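PDB 1KNV: Bse634I restriction endonuclease from Geobacillus stearothermophilus, which cleaves double-stranded DNA as a type II restriction endonuclease, recognising the same DNA sequence as another enzyme of its family, Cfr10I. Local coordinates for the interface of chains A and B. Numbering follows the deposited sequence. Chains: chain A/B, Bse634I restriction endonuclease.

The interface of chains A and B. Residues chain A 211, 214-215, 218, 257-258; chain B 214-215, 218, 257-258.
A:Thr257 and B:Thr257 meet tip to tip on the two-fold axis relating chains A and B of this Cfr10I/Bse634I-family endonuclease, in what is probably the dimer interface within the four-chain assembly, their hydroxyls hydrogen-bonded with OG1 to OG1 at 2.8 Å. The side chains cross at about a right angle. In each, OG1 lies between the backbone N and the carbonyl carbon (chi1 56° in A:Thr257), which turns the hydroxyl to its twin and sends methyl CG2 onto the partner's helix 203-227. There A:Thr257 CG2 lies 3.7 Å from B:Ile215 CD1 and also touches B:Ser218 OG and the backbone oxygen of B:Asn214.

On the opposite helix, A:Ser218 lies alongside B:Thr257, its CB 3.7 Å from B:Thr257 CB. Its hydroxyl OG is turned back to its own helix, 2.9 Å from A:Asn214 O and also bonded to A:Ile215 O, which it approaches from above the carbonyl plane. An alanine at A:Ser218 would probably leave a small gap beside the CB and CG2 of B:Thr257 and remove a mate from those two helix carbonyls.

Three waters surround the threonine pair. Water 3 bridges both hydroxyls, 2.8 Å from A:Thr257 OG1. Water 1 binds B:Thr257 OG1, A:Asn214 OD1 and the backbone N of A:His258, and lies in the plane of the A:His258 ring at its ND1 edge; water 2 does the same with chains exchanged. A:Asn214 OD1 also accepts the backbone N of A:Thr257 at 2.9 Å, in the plane of its amide carbonyl, a second-shell bond that ties the 3-10 turn to the helix and probably helps to position the threonine. Beside this polar core, A:His258 CA packs against B:His258 CB.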
ATOM      1  N   HIS A 211     -17.304   9.546  11.474  1.00 16.05           N
ATOM      2  CA  HIS A 211     -16.498   8.512  12.081  1.00 15.93           C
ATOM      3  C   HIS A 211     -16.970   7.104  11.755  1.00 15.91           C
ATOM      4  O   HIS A 211     -16.168   6.240  11.422  1.00 16.97           O
ATOM      5  CB  HIS A 211     -16.459   8.697  13.593  1.00 15.46           C
ATOM      6  CG  HIS A 211     -15.467   7.808  14.268  1.00 16.62           C
ATOM      7  ND1 HIS A 211     -14.140   7.737  13.878  1.00 16.05           N
ATOM      8  CD2 HIS A 211     -15.612   6.894  15.250  1.00 16.13           C
ATOM      9  CE1 HIS A 211     -13.522   6.816  14.578  1.00 16.75           C
ATOM     10  NE2 HIS A 211     -14.396   6.280  15.422  1.00 18.06           N
ATOM     11  N   ASN A 214     -15.977   5.999   8.441  1.00 12.77           N
ATOM     12  CA  ASN A 214     -14.554   5.700   8.411  1.00 14.92           C
ATOM     13  C   ASN A 214     -14.331   4.332   9.053  1.00 15.05           C
ATOM     14  O   ASN A 214     -13.572   3.517   8.539  1.00 17.14           O
ATOM     15  CB  ASN A 214     -13.765   6.768   9.178  1.00 13.30           C
ATOM     16  CG  ASN A 214     -13.284   7.899   8.280  1.00 15.21           C
ATOM     17  OD1 ASN A 214     -12.421   7.702   7.412  1.00 15.07           O
ATOM     18  ND2 ASN A 214     -13.844   9.093   8.481  1.00 14.32           N
ATOM     19  N   ILE A 215     -15.009   4.093  10.173  1.00 15.76           N
ATOM     20  CA  ILE A 215     -14.898   2.834  10.902  1.00 16.40           C
ATOM     21  C   ILE A 215     -15.383   1.641  10.093  1.00 16.51           C
ATOM     22  O   ILE A 215     -14.676   0.643   9.984  1.00 17.22           O
ATOM     23  CB  ILE A 215     -15.692   2.891  12.226  1.00 17.25           C
ATOM     24  CG1 ILE A 215     -14.958   3.782  13.223  1.00 17.85           C
ATOM     25  CG2 ILE A 215     -15.858   1.498  12.818  1.00 16.52           C
ATOM     26  CD1 ILE A 215     -13.640   3.198  13.711  1.00 18.86           C
ATOM     27  N   SER A 218     -13.340   1.193   6.529  1.00 14.96           N
ATOM     28  CA  SER A 218     -11.970   0.702   6.656  1.00 15.24           C
ATOM     29  C   SER A 218     -11.989  -0.802   6.945  1.00 16.13           C
ATOM     30  O   SER A 218     -11.194  -1.572   6.389  1.00 15.99           O
ATOM     31  CB  SER A 218     -11.216   1.475   7.750  1.00 13.65           C
ATOM     32  OG  SER A 218     -11.813   1.321   9.022  1.00 13.71           O
ATOM     33  N   THR A 257     -10.234   8.493   5.641  1.00 16.94           N
ATOM     34  CA  THR A 257      -8.801   8.526   5.918  1.00 17.49           C
ATOM     35  C   THR A 257      -7.972   7.345   5.417  1.00 17.63           C
ATOM     36  O   THR A 257      -6.831   7.544   5.003  1.00 18.57           O
ATOM     37  CB  THR A 257      -8.526   8.762   7.436  1.00 17.30           C
ATOM     38  OG1 THR A 257      -9.192   7.767   8.221  1.00 19.22           O
ATOM     39  CG2 THR A 257      -9.037  10.133   7.860  1.00 17.11           C
ATOM     40  N   HIS A 258      -8.519   6.129   5.425  1.00 17.44           N
ATOM     41  CA  HIS A 258      -7.746   4.973   4.959  1.00 18.61           C
ATOM     42  C   HIS A 258      -7.592   5.002   3.454  1.00 20.70           C
ATOM     43  O   HIS A 258      -6.907   4.164   2.872  1.00 22.40           O
ATOM     44  CB  HIS A 258      -8.412   3.647   5.355  1.00 17.37           C
ATOM     45  CG  HIS A 258      -9.655   3.329   4.585  1.00 15.42           C
ATOM     46  ND1 HIS A 258     -10.904   3.794   4.953  1.00 15.18           N
ATOM     47  CD2 HIS A 258      -9.847   2.602   3.463  1.00 14.21           C
ATOM     48  CE1 HIS A 258     -11.804   3.366   4.091  1.00 13.86           C
ATOM     49  NE2 HIS A 258     -11.189   2.638   3.173  1.00 14.48           N
TER
ATOM     50  N   ASN B 214      -7.310  10.626  13.641  1.00 14.83           N
ATOM     51  CA  ASN B 214      -7.348   9.907  12.368  1.00 15.09           C
ATOM     52  C   ASN B 214      -7.042  10.816  11.199  1.00 14.66           C
ATOM     53  O   ASN B 214      -6.310  10.430  10.291  1.00 14.05           O
ATOM     54  CB  ASN B 214      -8.715   9.265  12.156  1.00 13.90           C
ATOM     55  CG  ASN B 214      -8.788   7.888  12.746  1.00 14.73           C
ATOM     56  OD1 ASN B 214      -8.099   6.975  12.284  1.00 15.44           O
ATOM     57  ND2 ASN B 214      -9.611   7.722  13.781  1.00 14.13           N
ATOM     58  N   ILE B 215      -7.609  12.023  11.234  1.00 16.18           N
ATOM     59  CA  ILE B 215      -7.419  13.023  10.177  1.00 17.21           C
ATOM     60  C   ILE B 215      -5.965  13.475  10.053  1.00 17.55           C
ATOM     61  O   ILE B 215      -5.395  13.476   8.952  1.00 16.61           O
ATOM     62  CB  ILE B 215      -8.310  14.275  10.416  1.00 16.47           C
ATOM     63  CG1 ILE B 215      -9.763  13.943  10.101  1.00 15.68           C
ATOM     64  CG2 ILE B 215      -7.864  15.427   9.522  1.00 16.53           C
ATOM     65  CD1 ILE B 215      -9.996  13.676   8.619  1.00 17.26           C
ATOM     66  N   SER B 218      -3.388  10.332   9.355  1.00 15.23           N
ATOM     67  CA  SER B 218      -3.450   9.829   7.995  1.00 16.33           C
ATOM     68  C   SER B 218      -2.804  10.844   7.047  1.00 17.23           C
ATOM     69  O   SER B 218      -2.152  10.469   6.065  1.00 16.95           O
ATOM     70  CB  SER B 218      -4.898   9.549   7.593  1.00 16.78           C
ATOM     71  OG  SER B 218      -5.691  10.722   7.617  1.00 17.89           O
ATOM     72  N   THR B 257      -7.873   4.177  11.655  1.00 14.32           N
ATOM     73  CA  THR B 257      -8.431   3.413  10.539  1.00 16.37           C
ATOM     74  C   THR B 257      -7.534   3.210   9.321  1.00 16.97           C
ATOM     75  O   THR B 257      -7.641   2.188   8.627  1.00 17.20           O
ATOM     76  CB  THR B 257      -9.784   4.004  10.047  1.00 16.32           C
ATOM     77  OG1 THR B 257      -9.584   5.312   9.504  1.00 17.12           O
ATOM     78  CG2 THR B 257     -10.776   4.085  11.188  1.00 15.55           C
ATOM     79  N   HIS B 258      -6.649   4.161   9.042  1.00 17.82           N
ATOM     80  CA  HIS B 258      -5.781   4.000   7.883  1.00 18.17           C
ATOM     81  C   HIS B 258      -4.710   2.937   8.105  1.00 19.45           C
ATOM     82  O   HIS B 258      -4.059   2.494   7.154  1.00 22.14           O
ATOM     83  CB  HIS B 258      -5.124   5.337   7.478  1.00 15.42           C
ATOM     84  CG  HIS B 258      -4.090   5.836   8.436  1.00 14.87           C
ATOM     85  ND1 HIS B 258      -4.400   6.581   9.552  1.00 14.50           N
ATOM     86  CD2 HIS B 258      -2.740   5.676   8.457  1.00 14.20           C
ATOM     87  CE1 HIS B 258      -3.291   6.857  10.220  1.00 14.03           C
ATOM     88  NE2 HIS B 258      -2.271   6.318   9.575  1.00 14.14           N
TER
HETATM   89  O   HOH W   1     -10.853   5.336   6.969  1.00 15.26           O
HETATM   90  O   HOH W   2      -6.908   7.079   9.885  1.00 18.87           O
HETATM   91  O   HOH W   3     -11.023   7.798  10.371  1.00 21.97           O